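Local structure of major pollen allergen Jun a 1 (Juniperus ashei, 1PXZ) at residues N2-C7 and W162-S167; M19-C24 and A67-F72; Y251-G254 and T260-S263; K277-R282 and D301-G306. The protein is a major cedar pollen allergen with low pectate lyase activity, cleaving galacturonan chains by elimination with calcium as cofactor. One frame throughout, in Å; residues are numbered along the deposited sequence.

Contact 1. Residues N2-C7 and W162-S167; sequences NPIDSC and WIDHNS
I4 lays its methyl CG2 against the rim of the W162 indole. CG2 lies near the ring plane, 3.8 Å from W162 CZ2. It stands there anti to the backbone N, with CG1 beside that N (chi1 -63°). The indole N-H goes to S188.

The polar half is a histidine-carboxylate bond. H165 NE2 donates to D5 OD1 at 2.8 Å, with an N-H...O angle of 158°. OD1 offers its syn lone pair and lies in the imidazole plane. D5 OD2 takes a weaker share, 3.0 Å from H165 NE2. Carboxylate and ring are nearly coplanar, 16° apart. A water donates to D5 OD1 at 2.8 Å and also to D164 OD2, joining the two acids. D164 OD1 is held by S188 and N189, and OD2 also by H119.

N2 gives a capping bond to the turn that leads into the helix. Its OD1 accepts from I4 N and from D5 N.

The contact seats the N-terminal arm on strand 161-164 of the parallel beta-helix. H165 ND1 also bonds to G343 O, so both ring nitrogens are engaged and the ring's rotation is fixed. Hydrogens on both nitrogens would make the ring a cation, probably stabilised by buried D5.

Contact 2. Residues M19-C24 and A67-F72; sequences MKLADC and ALWIIF
The N-terminal segment that packs on the outside of the parallel beta-helix meets one of its early strands here. M19 to A22 lie in a 3-10 segment that begins earlier in the chain, and strand 68-72 offers it a single large side chain, W69. The contact is apolar throughout, and no hydrogen bond crosses it.

M19 lies over one face of the indole. Its CG sits 3.9 Å from the centroid of the six-membered ring, 18° off the ring normal, which makes a CH-pi contact. CG stands anti to the carbonyl carbon (chi1 -63°), and the chain beyond it is extended. The terminal methyl CE ends 3.7 Å from W69 CB. On the way SD passes obliquely, 5.0 Å from the same centroid, a Met-aromatic contact. The methionine thus points back toward the strand, while the indole points out to the turn.

A22 CB meets the far edge of the indole near the ring plane, 3.9 Å from W69 CZ3. L21 adds a looser, oblique touch, with CD2 4.3 Å from W69 CZ2.

The first torsion of W69 swings the ring away from its own N and out toward the 3-10 segment. F40 meets the indole steeply, with the planes about 80° apart. The indole NE1 donates to D93, so its polar atom is satisfied within an apolar contact.

C24, further along the same segment, is in disulfide linkage with C7. Such outer packing of a terminal segment on the coils is a feature of the parallel beta-helix fold of pectate lyases.

Contact 3. Residues Y251-G254 and T260-S263; sequences YAIG and TILS
I253 leaves its strand at CB, which points toward residues 260-263, and there it branches. The methyl CG2 meets I261, 3.8 Å from I261 CG2 and 4.0 Å from I261 CD1. The other branch carries on through CG1 to CD1. This tip comes near the hydroxyl of S263, with CD1 4.4 Å from S263 OG. The first torsion sends CG1 back beside the N and leaves CG2 aimed across the core.

Strands 253-256 and 260-264 belong to different faces of the parallel beta-helix. Their inward side chains meet in its core, where successive coils stack aliphatic residues. I261 has nearly the same torsions as I253, and the two isoleucines overlap side by side, pointing at each other's strands. I261 CD1 also reaches the backbone, 3.8 Å from G254 O.

F268, on strand 267-269, touches both I253 and S263 from the third side. The buried hydroxyl of S263 is satisfied by D301 and N266. The ring of Y251 lies close to G254. Y251 itself touches R229, the predicted active-site residue.

Contact 4. Residues K277-R282 and D301-G306; sequences KEVTKR and DAFING
K277 reaches along the loop at 305-306 and has the largest buried area of the contact. Its chain bends at the second torsion (chi2 -66°) and is extended beyond it. That bend lays the aliphatic part beside the backbone of G306 and N305. K277 CB is 3.6 Å from G306 O, and CD lies beside N305 O. At the end, NZ donates to N305 O at 2.8 Å. The C=O...N angle is 158°, and the nitrogen is tilted 22° from the carbonyl plane. NZ makes a second hydrogen bond, to P271 O, so two backbone carbonyls grip the ammonium group.

G306 has a positive phi. Its carbonyl oxygen lies beside the lysine's CB and CG.

N305 crosses the lysine obliquely. Its ND2 comes within 3.4 Å of K277 NZ, but both are donors and they do not bond. The amide nitrogen is taken up instead by A270 O.

Deeper in, V279 CG2 meets the edge of the F303 ring near its plane, 4.3 Å from F303 CE1.

This surface contact joins the loop ahead of strand 280-282 to the end of strand 302-304. Strand 280-282 is an edge strand of its eight-stranded parallel sheet, next to 253-256. Strand 302-304 pairs with 267-269, whose F268 touches V279.

All four contacts lie on one parallel beta-helix, spread along its axis. Contacts 1 and 2 come first in sequence. Their centres are about 13 Å apart, and the C7-C24 disulfide joins them. Contact 2 closes between the two halves of contact 1, so the N-terminal segment is tied to an early strand and to a later one. Contacts 3 and 4 follow, with centres about 10 Å apart. They meet through neighbouring strands 253-256 and 280-282 and through S263 with D301. Contacts 2 and 4 are farthest apart, about 37 Å between centres, on opposite sides of the chain's centre. Strand 302-304 lies in an experimentally mapped IgE-binding region; strand 68-72 enters another only at its end.

Contact 1. Residues N2-C7 and W162-S167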
loop_
_atom_site.group_PDB
_atom_site.type_symbol
_atom_site.label_atom_id
_atom_site.label_comp_id
_atom_site.label_asym_id
_atom_site.label_seq_id
_atom_site.Cartn_x
_atom_site.Cartn_y
_atom_site.Cartn_z
ATOM N N ASN A 2 9.327 -10.699 -11.116
ATOM C CA ASN A 2 7.924 -11.064 -10.924
ATOM C C ASN A 2 7.127 -10.443 -12.071
ATOM O O ASN A 2 7.772 -9.690 -12.813
ATOM C CB ASN A 2 7.485 -10.634 -9.532
ATOM C CG ASN A 2 7.406 -9.146 -9.289
ATOM O OD1 ASN A 2 6.896 -8.356 -10.084
ATOM N ND2 ASN A 2 7.921 -8.786 -8.111
ATOM N N PRO A 3 5.863 -10.772 -12.233
ATOM C CA PRO A 3 5.073 -10.252 -13.358
ATOM C C PRO A 3 4.983 -8.737 -13.470
ATOM O O PRO A 3 4.735 -8.246 -14.575
ATOM C CB PRO A 3 3.653 -10.787 -13.072
ATOM C CG PRO A 3 3.904 -12.068 -12.330
ATOM C CD PRO A 3 5.051 -11.735 -11.424
ATOM N N ILE A 4 5.138 -8.004 -12.371
ATOM C CA ILE A 4 5.084 -6.532 -12.477
ATOM C C ILE A 4 6.439 -6.048 -12.954
ATOM O O ILE A 4 6.591 -5.374 -13.964
ATOM C CB ILE A 4 4.701 -5.875 -11.154
ATOM C CG1 ILE A 4 3.292 -6.271 -10.669
ATOM C CG2 ILE A 4 4.835 -4.367 -11.255
ATOM C CD1 ILE A 4 2.926 -5.725 -9.300
ATOM N N ASP A 5 7.492 -6.422 -12.230
ATOM C CA ASP A 5 8.804 -5.863 -12.562
ATOM C C ASP A 5 9.273 -6.310 -13.926
ATOM O O ASP A 5 10.032 -5.624 -14.621
ATOM C CB ASP A 5 9.796 -6.312 -11.492
ATOM C CG ASP A 5 9.692 -5.543 -10.189
ATOM O OD1 ASP A 5 8.796 -4.711 -10.016
ATOM O OD2 ASP A 5 10.536 -5.755 -9.300
ATOM N N SER A 6 8.854 -7.522 -14.323
ATOM C CA SER A 6 9.360 -7.999 -15.620
ATOM C C SER A 6 8.939 -7.087 -16.771
ATOM O O SER A 6 9.623 -6.976 -17.782
ATOM C CB SER A 6 8.883 -9.437 -15.891
ATOM O OG SER A 6 7.487 -9.387 -16.169
ATOM N N CYS A 7 7.821 -6.428 -16.592
ATOM C CA CYS A 7 7.180 -5.587 -17.598
ATOM C C CYS A 7 7.992 -4.324 -17.826
ATOM O O CYS A 7 8.059 -3.883 -18.974
ATOM C CB CYS A 7 5.754 -5.279 -17.143
ATOM S SG CYS A 7 4.815 -4.054 -18.084
ATOM N N TRP A 162 -1.914 2.905 -6.876
ATOM C CA TRP A 162 -0.900 1.853 -6.922
ATOM C C TRP A 162 0.237 2.271 -5.987
ATOM O O TRP A 162 0.844 3.310 -6.240
ATOM C CB TRP A 162 -0.425 1.669 -8.349
ATOM C CG TRP A 162 0.532 0.556 -8.622
ATOM C CD1 TRP A 162 0.762 -0.567 -7.858
ATOM C CD2 TRP A 162 1.393 0.459 -9.756
ATOM N NE1 TRP A 162 1.729 -1.343 -8.475
ATOM C CE2 TRP A 162 2.129 -0.731 -9.638
ATOM C CE3 TRP A 162 1.602 1.301 -10.866
ATOM C CZ2 TRP A 162 3.068 -1.116 -10.594
ATOM C CZ3 TRP A 162 2.540 0.904 -11.813
ATOM C CH2 TRP A 162 3.259 -0.282 -11.679
ATOM N N ILE A 163 0.451 1.465 -4.965
ATOM C CA ILE A 163 1.556 1.722 -4.019
ATOM C C ILE A 163 2.621 0.662 -4.256
ATOM O O ILE A 163 2.365 -0.501 -3.921
ATOM C CB ILE A 163 0.985 1.720 -2.605
ATOM C CG1 ILE A 163 -0.107 2.806 -2.435
ATOM C CG2 ILE A 163 2.055 1.858 -1.527
ATOM C CD1 ILE A 163 -0.865 2.520 -1.148
ATOM N N ASP A 164 3.769 1.034 -4.826
ATOM C CA ASP A 164 4.699 0.055 -5.374
ATOM C C ASP A 164 6.155 0.333 -5.037
ATOM O O ASP A 164 6.613 1.471 -5.209
ATOM C CB ASP A 164 4.544 0.062 -6.907
ATOM C CG ASP A 164 5.358 -0.979 -7.628
ATOM O OD1 ASP A 164 5.122 -2.205 -7.486
ATOM O OD2 ASP A 164 6.271 -0.555 -8.361
ATOM N N HIS A 165 6.866 -0.711 -4.601
ATOM C CA HIS A 165 8.292 -0.607 -4.326
ATOM C C HIS A 165 8.627 0.497 -3.330
ATOM O O HIS A 165 9.676 1.139 -3.486
ATOM C CB HIS A 165 9.045 -0.369 -5.647
ATOM C CG HIS A 165 9.426 -1.640 -6.370
ATOM N ND1 HIS A 165 10.338 -2.537 -5.876
ATOM C CD2 HIS A 165 9.014 -2.166 -7.546
ATOM C CE1 HIS A 165 10.484 -3.559 -6.712
ATOM N NE2 HIS A 165 9.679 -3.362 -7.753
ATOM N N ASN A 166 7.814 0.721 -2.309
ATOM C CA ASN A 166 8.237 1.622 -1.231
ATOM C C ASN A 166 8.832 0.858 -0.071
ATOM O O ASN A 166 8.509 -0.308 0.123
ATOM C CB ASN A 166 7.038 2.425 -0.727
ATOM C CG ASN A 166 6.447 3.157 -1.931
ATOM O OD1 ASN A 166 7.094 4.080 -2.428
ATOM N ND2 ASN A 166 5.290 2.734 -2.387
ATOM N N SER A 167 9.653 1.543 0.719
ATOM C CA SER A 167 10.186 1.016 1.976
ATOM C C SER A 167 9.524 1.724 3.146
ATOM O O SER A 167 9.728 2.924 3.345
ATOM C CB SER A 167 11.707 1.216 1.979
ATOM O OG SER A 167 12.275 0.279 1.073
HETATM O O HOH W 1 7.147 -2.409 -10.101
#

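Contact 2. Residues M19-C24 and A67-F72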
loop_
_atom_site.group_PDB
_atom_site.type_symbol
_atom_site.label_atom_id
_atom_site.label_comp_id
_atom_site.label_asym_id
_atom_site.label_seq_id
_atom_site.Cartn_x
_atom_site.Cartn_y
_atom_site.Cartn_z
ATOM N N MET A 19 8.127 6.571 -17.695
ATOM C CA MET A 19 6.682 6.336 -17.613
ATOM C C MET A 19 6.267 4.946 -18.068
ATOM O O MET A 19 5.093 4.576 -18.027
ATOM C CB MET A 19 5.946 7.399 -18.435
ATOM C CG MET A 19 6.176 8.814 -17.873
ATOM S SD MET A 19 5.068 9.947 -18.718
ATOM C CE MET A 19 5.263 11.472 -17.824
ATOM N N LYS A 20 7.233 4.137 -18.503
ATOM C CA LYS A 20 6.883 2.756 -18.840
ATOM C C LYS A 20 6.310 2.037 -17.624
ATOM O O LYS A 20 5.458 1.166 -17.775
ATOM C CB LYS A 20 8.114 2.013 -19.340
ATOM C CG LYS A 20 7.856 0.594 -19.811
ATOM C CD LYS A 20 9.058 0.067 -20.569
ATOM C CE LYS A 20 8.677 -1.189 -21.349
ATOM N NZ LYS A 20 9.824 -2.138 -21.421
ATOM N N LEU A 21 6.785 2.402 -16.438
ATOM C CA LEU A 21 6.247 1.843 -15.190
ATOM C C LEU A 21 4.732 1.822 -15.167
ATOM O O LEU A 21 4.095 0.862 -14.726
ATOM C CB LEU A 21 6.785 2.670 -14.007
ATOM C CG LEU A 21 6.288 2.247 -12.622
ATOM C CD1 LEU A 21 6.859 0.893 -12.230
ATOM C CD2 LEU A 21 6.619 3.314 -11.590
ATOM N N ALA A 22 4.104 2.885 -15.667
ATOM C CA ALA A 22 2.659 2.994 -15.535
ATOM C C ALA A 22 1.916 1.975 -16.405
ATOM O O ALA A 22 0.720 1.773 -16.204
ATOM C CB ALA A 22 2.187 4.405 -15.869
ATOM N N ASP A 23 2.588 1.325 -17.338
ATOM C CA ASP A 23 1.917 0.315 -18.158
ATOM C C ASP A 23 1.908 -1.049 -17.486
ATOM O O ASP A 23 1.443 -2.029 -18.073
ATOM C CB ASP A 23 2.622 0.139 -19.510
ATOM C CG ASP A 23 2.649 1.410 -20.338
ATOM O OD1 ASP A 23 1.755 2.252 -20.141
ATOM O OD2 ASP A 23 3.565 1.566 -21.172
ATOM N N CYS A 24 2.436 -1.173 -16.273
ATOM C CA CYS A 24 2.788 -2.503 -15.775
ATOM C C CYS A 24 2.062 -2.914 -14.512
ATOM O O CYS A 24 2.401 -3.966 -13.937
ATOM C CB CYS A 24 4.309 -2.515 -15.534
ATOM S SG CYS A 24 5.242 -2.262 -17.083
ATOM N N ALA A 67 -1.845 16.736 -14.648
ATOM C CA ALA A 67 -1.122 15.478 -14.503
ATOM C C ALA A 67 0.375 15.727 -14.415
ATOM O O ALA A 67 0.941 16.426 -15.269
ATOM C CB ALA A 67 -1.403 14.524 -15.662
ATOM N N LEU A 68 1.022 15.166 -13.391
ATOM C CA LEU A 68 2.463 15.376 -13.275
ATOM C C LEU A 68 3.154 14.082 -12.839
ATOM O O LEU A 68 2.562 13.365 -12.026
ATOM C CB LEU A 68 2.810 16.440 -12.226
ATOM C CG LEU A 68 2.468 17.890 -12.565
ATOM C CD1 LEU A 68 2.864 18.772 -11.381
ATOM C CD2 LEU A 68 3.146 18.316 -13.859
ATOM N N TRP A 69 4.349 13.881 -13.364
ATOM C CA TRP A 69 5.174 12.741 -12.965
ATOM C C TRP A 69 6.308 13.327 -12.136
ATOM O O TRP A 69 7.237 13.900 -12.730
ATOM C CB TRP A 69 5.625 11.963 -14.202
ATOM C CG TRP A 69 6.207 10.615 -13.886
ATOM C CD1 TRP A 69 7.417 10.348 -13.335
ATOM C CD2 TRP A 69 5.582 9.338 -14.110
ATOM N NE1 TRP A 69 7.594 8.989 -13.199
ATOM C CE2 TRP A 69 6.483 8.357 -13.665
ATOM C CE3 TRP A 69 4.347 8.952 -14.640
ATOM C CZ2 TRP A 69 6.209 6.986 -13.728
ATOM C CZ3 TRP A 69 4.066 7.590 -14.702
ATOM C CH2 TRP A 69 4.991 6.647 -14.248
ATOM N N ILE A 70 6.189 13.194 -10.822
ATOM C CA ILE A 70 7.138 13.869 -9.928
ATOM C C ILE A 70 8.374 13.030 -9.629
ATOM O O ILE A 70 8.294 11.857 -9.255
ATOM C CB ILE A 70 6.407 14.283 -8.639
ATOM C CG1 ILE A 70 5.245 15.236 -8.932
ATOM C CG2 ILE A 70 7.359 14.857 -7.601
ATOM C CD1 ILE A 70 4.194 15.267 -7.826
ATOM N N ILE A 71 9.530 13.672 -9.840
ATOM C CA ILE A 71 10.834 13.036 -9.604
ATOM C C ILE A 71 11.706 13.960 -8.746
ATOM O O ILE A 71 11.316 15.090 -8.464
ATOM C CB ILE A 71 11.585 12.758 -10.904
ATOM C CG1 ILE A 71 11.827 14.048 -11.709
ATOM C CG2 ILE A 71 10.854 11.742 -11.771
ATOM C CD1 ILE A 71 12.820 13.866 -12.836
ATOM N N PHE A 72 12.868 13.498 -8.315
ATOM C CA PHE A 72 13.637 14.280 -7.328
ATOM C C PHE A 72 15.048 14.552 -7.835
ATOM O O PHE A 72 15.680 13.630 -8.343
ATOM C CB PHE A 72 13.645 13.532 -5.999
ATOM C CG PHE A 72 12.267 13.359 -5.367
ATOM C CD1 PHE A 72 11.426 12.346 -5.807
ATOM C CD2 PHE A 72 11.816 14.173 -4.353
ATOM C CE1 PHE A 72 10.158 12.169 -5.253
ATOM C CE2 PHE A 72 10.559 14.010 -3.796
ATOM C CZ PHE A 72 9.718 12.991 -4.231
#

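Contact 3. Residues Y251-G254 and T260-S263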
loop_
_atom_site.group_PDB
_atom_site.type_symbol
_atom_site.label_atom_id
_atom_site.label_comp_id
_atom_site.label_asym_id
_atom_site.label_seq_id
_atom_site.Cartn_x
_atom_site.Cartn_y
_atom_site.Cartn_z
ATOM N N TYR A 251 -0.463 -11.847 14.733
ATOM C CA TYR A 251 -0.909 -12.650 13.614
ATOM C C TYR A 251 -0.429 -12.001 12.317
ATOM O O TYR A 251 0.071 -10.877 12.371
ATOM C CB TYR A 251 -2.439 -12.745 13.538
ATOM C CG TYR A 251 -3.107 -11.396 13.353
ATOM C CD1 TYR A 251 -3.333 -10.588 14.460
ATOM C CD2 TYR A 251 -3.505 -10.908 12.107
ATOM C CE1 TYR A 251 -3.936 -9.342 14.339
ATOM C CE2 TYR A 251 -4.102 -9.670 11.971
ATOM C CZ TYR A 251 -4.316 -8.898 13.094
ATOM O OH TYR A 251 -4.921 -7.668 12.945
ATOM N N ALA A 252 -0.696 -12.686 11.201
ATOM C CA ALA A 252 -0.318 -12.081 9.924
ATOM C C ALA A 252 -1.505 -11.488 9.182
ATOM O O ALA A 252 -1.457 -10.331 8.775
ATOM C CB ALA A 252 0.382 -13.075 9.010
ATOM N N ILE A 253 -2.518 -12.310 8.963
ATOM C CA ILE A 253 -3.673 -11.882 8.170
ATOM C C ILE A 253 -4.915 -11.919 9.030
ATOM O O ILE A 253 -5.163 -12.920 9.712
ATOM C CB ILE A 253 -3.840 -12.791 6.942
ATOM C CG1 ILE A 253 -2.634 -12.686 6.008
ATOM C CG2 ILE A 253 -5.131 -12.494 6.190
ATOM C CD1 ILE A 253 -2.643 -13.696 4.891
ATOM N N GLY A 254 -5.714 -10.849 9.040
ATOM C CA GLY A 254 -6.891 -10.966 9.928
ATOM C C GLY A 254 -7.983 -10.023 9.469
ATOM O O GLY A 254 -7.873 -9.368 8.424
ATOM N N THR A 260 -13.702 -10.933 2.535
ATOM C CA THR A 260 -13.271 -12.041 1.705
ATOM C C THR A 260 -11.763 -11.925 1.523
ATOM O O THR A 260 -11.276 -10.941 0.981
ATOM C CB THR A 260 -13.991 -12.044 0.334
ATOM O OG1 THR A 260 -15.391 -12.180 0.637
ATOM C CG2 THR A 260 -13.554 -13.217 -0.526
ATOM N N ILE A 261 -11.047 -12.929 1.983
ATOM C CA ILE A 261 -9.596 -12.948 1.922
ATOM C C ILE A 261 -9.118 -14.155 1.135
ATOM O O ILE A 261 -9.324 -15.285 1.547
ATOM C CB ILE A 261 -8.980 -12.937 3.345
ATOM C CG1 ILE A 261 -9.445 -11.715 4.130
ATOM C CG2 ILE A 261 -7.470 -13.069 3.217
ATOM C CD1 ILE A 261 -9.014 -11.626 5.585
ATOM N N LEU A 262 -8.486 -13.881 0.000
ATOM C CA LEU A 262 -7.952 -14.881 -0.897
ATOM C C LEU A 262 -6.432 -14.873 -0.822
ATOM O O LEU A 262 -5.755 -14.082 -1.472
ATOM C CB LEU A 262 -8.472 -14.670 -2.320
ATOM C CG LEU A 262 -10.008 -14.499 -2.402
ATOM C CD1 LEU A 262 -10.445 -14.394 -3.857
ATOM C CD2 LEU A 262 -10.734 -15.645 -1.704
ATOM N N SER A 263 -5.931 -15.789 0.019
ATOM C CA SER A 263 -4.497 -15.959 0.204
ATOM C C SER A 263 -3.970 -16.984 -0.795
ATOM O O SER A 263 -4.435 -18.119 -0.790
ATOM C CB SER A 263 -4.208 -16.398 1.642
ATOM O OG SER A 263 -2.839 -16.764 1.778
#

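Contact 4. Residues K277-R282 and D301-G306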
loop_
_atom_site.group_PDB
_atom_site.type_symbol
_atom_site.label_atom_id
_atom_site.label_comp_id
_atom_site.label_asym_id
_atom_site.label_seq_id
_atom_site.Cartn_x
_atom_site.Cartn_y
_atom_site.Cartn_z
ATOM N N LYS A 277 1.499 -19.316 16.206
ATOM C CA LYS A 277 1.716 -20.087 14.994
ATOM C C LYS A 277 0.649 -19.825 13.938
ATOM O O LYS A 277 0.903 -20.004 12.746
ATOM C CB LYS A 277 1.684 -21.604 15.317
ATOM C CG LYS A 277 2.831 -22.026 16.244
ATOM C CD LYS A 277 4.197 -21.870 15.596
ATOM C CE LYS A 277 5.321 -22.485 16.437
ATOM N NZ LYS A 277 6.661 -22.187 15.830
ATOM N N GLU A 278 -0.536 -19.406 14.362
ATOM C CA GLU A 278 -1.640 -19.236 13.425
ATOM C C GLU A 278 -1.471 -17.957 12.593
ATOM O O GLU A 278 -1.272 -16.872 13.131
ATOM C CB GLU A 278 -3.014 -19.189 14.119
ATOM C CG GLU A 278 -4.094 -19.337 13.041
ATOM C CD GLU A 278 -5.500 -19.288 13.582
ATOM O OE1 GLU A 278 -5.658 -19.527 14.799
ATOM O OE2 GLU A 278 -6.440 -19.013 12.790
ATOM N N VAL A 279 -1.546 -18.115 11.279
ATOM C CA VAL A 279 -1.349 -16.973 10.378
ATOM C C VAL A 279 -2.537 -16.025 10.492
ATOM O O VAL A 279 -2.365 -14.803 10.505
ATOM C CB VAL A 279 -1.235 -17.472 8.934
ATOM C CG1 VAL A 279 -1.442 -16.333 7.926
ATOM C CG2 VAL A 279 0.093 -18.193 8.695
ATOM N N THR A 280 -3.733 -16.603 10.553
ATOM C CA THR A 280 -5.029 -15.956 10.553
ATOM C C THR A 280 -5.556 -15.573 11.929
ATOM O O THR A 280 -5.310 -16.204 12.959
ATOM C CB THR A 280 -6.120 -16.896 9.961
ATOM O OG1 THR A 280 -5.863 -18.242 10.413
ATOM C CG2 THR A 280 -6.062 -16.919 8.445
ATOM N N LYS A 281 -6.341 -14.497 11.936
ATOM C CA LYS A 281 -7.048 -14.077 13.122
ATOM C C LYS A 281 -8.394 -13.438 12.767
ATOM O O LYS A 281 -8.431 -12.413 12.097
ATOM C CB LYS A 281 -6.243 -13.078 13.973
ATOM C CG LYS A 281 -6.902 -12.921 15.353
ATOM C CD LYS A 281 -5.938 -12.255 16.331
ATOM C CE LYS A 281 -6.697 -11.798 17.574
ATOM N NZ LYS A 281 -6.699 -10.311 17.710
ATOM N N ARG A 282 -9.482 -14.059 13.224
ATOM C CA ARG A 282 -10.813 -13.502 13.066
ATOM C C ARG A 282 -11.186 -12.670 14.281
ATOM O O ARG A 282 -11.065 -13.094 15.427
ATOM C CB ARG A 282 -11.886 -14.585 12.905
ATOM C CG ARG A 282 -11.984 -15.135 11.492
ATOM C CD ARG A 282 -11.469 -16.571 11.501
ATOM N NE ARG A 282 -11.784 -17.241 10.231
ATOM C CZ ARG A 282 -10.851 -17.990 9.644
ATOM N NH1 ARG A 282 -9.657 -18.115 10.230
ATOM N NH2 ARG A 282 -11.160 -18.577 8.506
ATOM N N ASP A 301 -0.154 -21.859 -0.641
ATOM C CA ASP A 301 0.675 -21.153 0.348
ATOM C C ASP A 301 1.773 -22.079 0.828
ATOM O O ASP A 301 1.657 -23.301 0.755
ATOM C CB ASP A 301 -0.183 -20.674 1.512
ATOM C CG ASP A 301 -1.046 -19.453 1.219
ATOM O OD1 ASP A 301 -0.660 -18.629 0.352
ATOM O OD2 ASP A 301 -2.120 -19.290 1.856
ATOM N N ALA A 302 2.872 -21.518 1.320
ATOM C CA ALA A 302 3.926 -22.332 1.930
ATOM C C ALA A 302 4.024 -21.987 3.415
ATOM O O ALA A 302 3.821 -20.807 3.738
ATOM C CB ALA A 302 5.242 -22.136 1.214
ATOM N N PHE A 303 4.315 -22.961 4.276
ATOM C CA PHE A 303 4.271 -22.741 5.721
ATOM C C PHE A 303 5.570 -23.218 6.352
ATOM O O PHE A 303 5.982 -24.347 6.152
ATOM C CB PHE A 303 3.096 -23.470 6.405
ATOM C CG PHE A 303 1.766 -22.988 5.837
ATOM C CD1 PHE A 303 1.161 -21.867 6.351
ATOM C CD2 PHE A 303 1.143 -23.648 4.792
ATOM C CE1 PHE A 303 -0.032 -21.401 5.825
ATOM C CE2 PHE A 303 -0.047 -23.200 4.250
ATOM C CZ PHE A 303 -0.635 -22.069 4.774
ATOM N N ILE A 304 6.208 -22.337 7.105
ATOM C CA ILE A 304 7.509 -22.673 7.678
ATOM C C ILE A 304 7.431 -22.516 9.190
ATOM O O ILE A 304 6.693 -21.671 9.715
ATOM C CB ILE A 304 8.573 -21.764 7.047
ATOM C CG1 ILE A 304 8.676 -21.932 5.525
ATOM C CG2 ILE A 304 9.928 -21.960 7.706
ATOM C CD1 ILE A 304 9.464 -20.839 4.835
ATOM N N ASN A 305 8.186 -23.345 9.907
ATOM C CA ASN A 305 8.289 -23.241 11.354
ATOM C C ASN A 305 6.944 -23.389 12.031
ATOM O O ASN A 305 6.712 -22.757 13.064
ATOM C CB ASN A 305 8.934 -21.906 11.796
ATOM C CG ASN A 305 9.540 -22.025 13.190
ATOM O OD1 ASN A 305 10.180 -23.040 13.502
ATOM N ND2 ASN A 305 9.392 -21.049 14.082
ATOM N N GLY A 306 6.058 -24.235 11.492
ATOM C CA GLY A 306 4.843 -24.541 12.245
ATOM C C GLY A 306 3.675 -23.619 11.949
ATOM O O GLY A 306 2.602 -23.724 12.545
#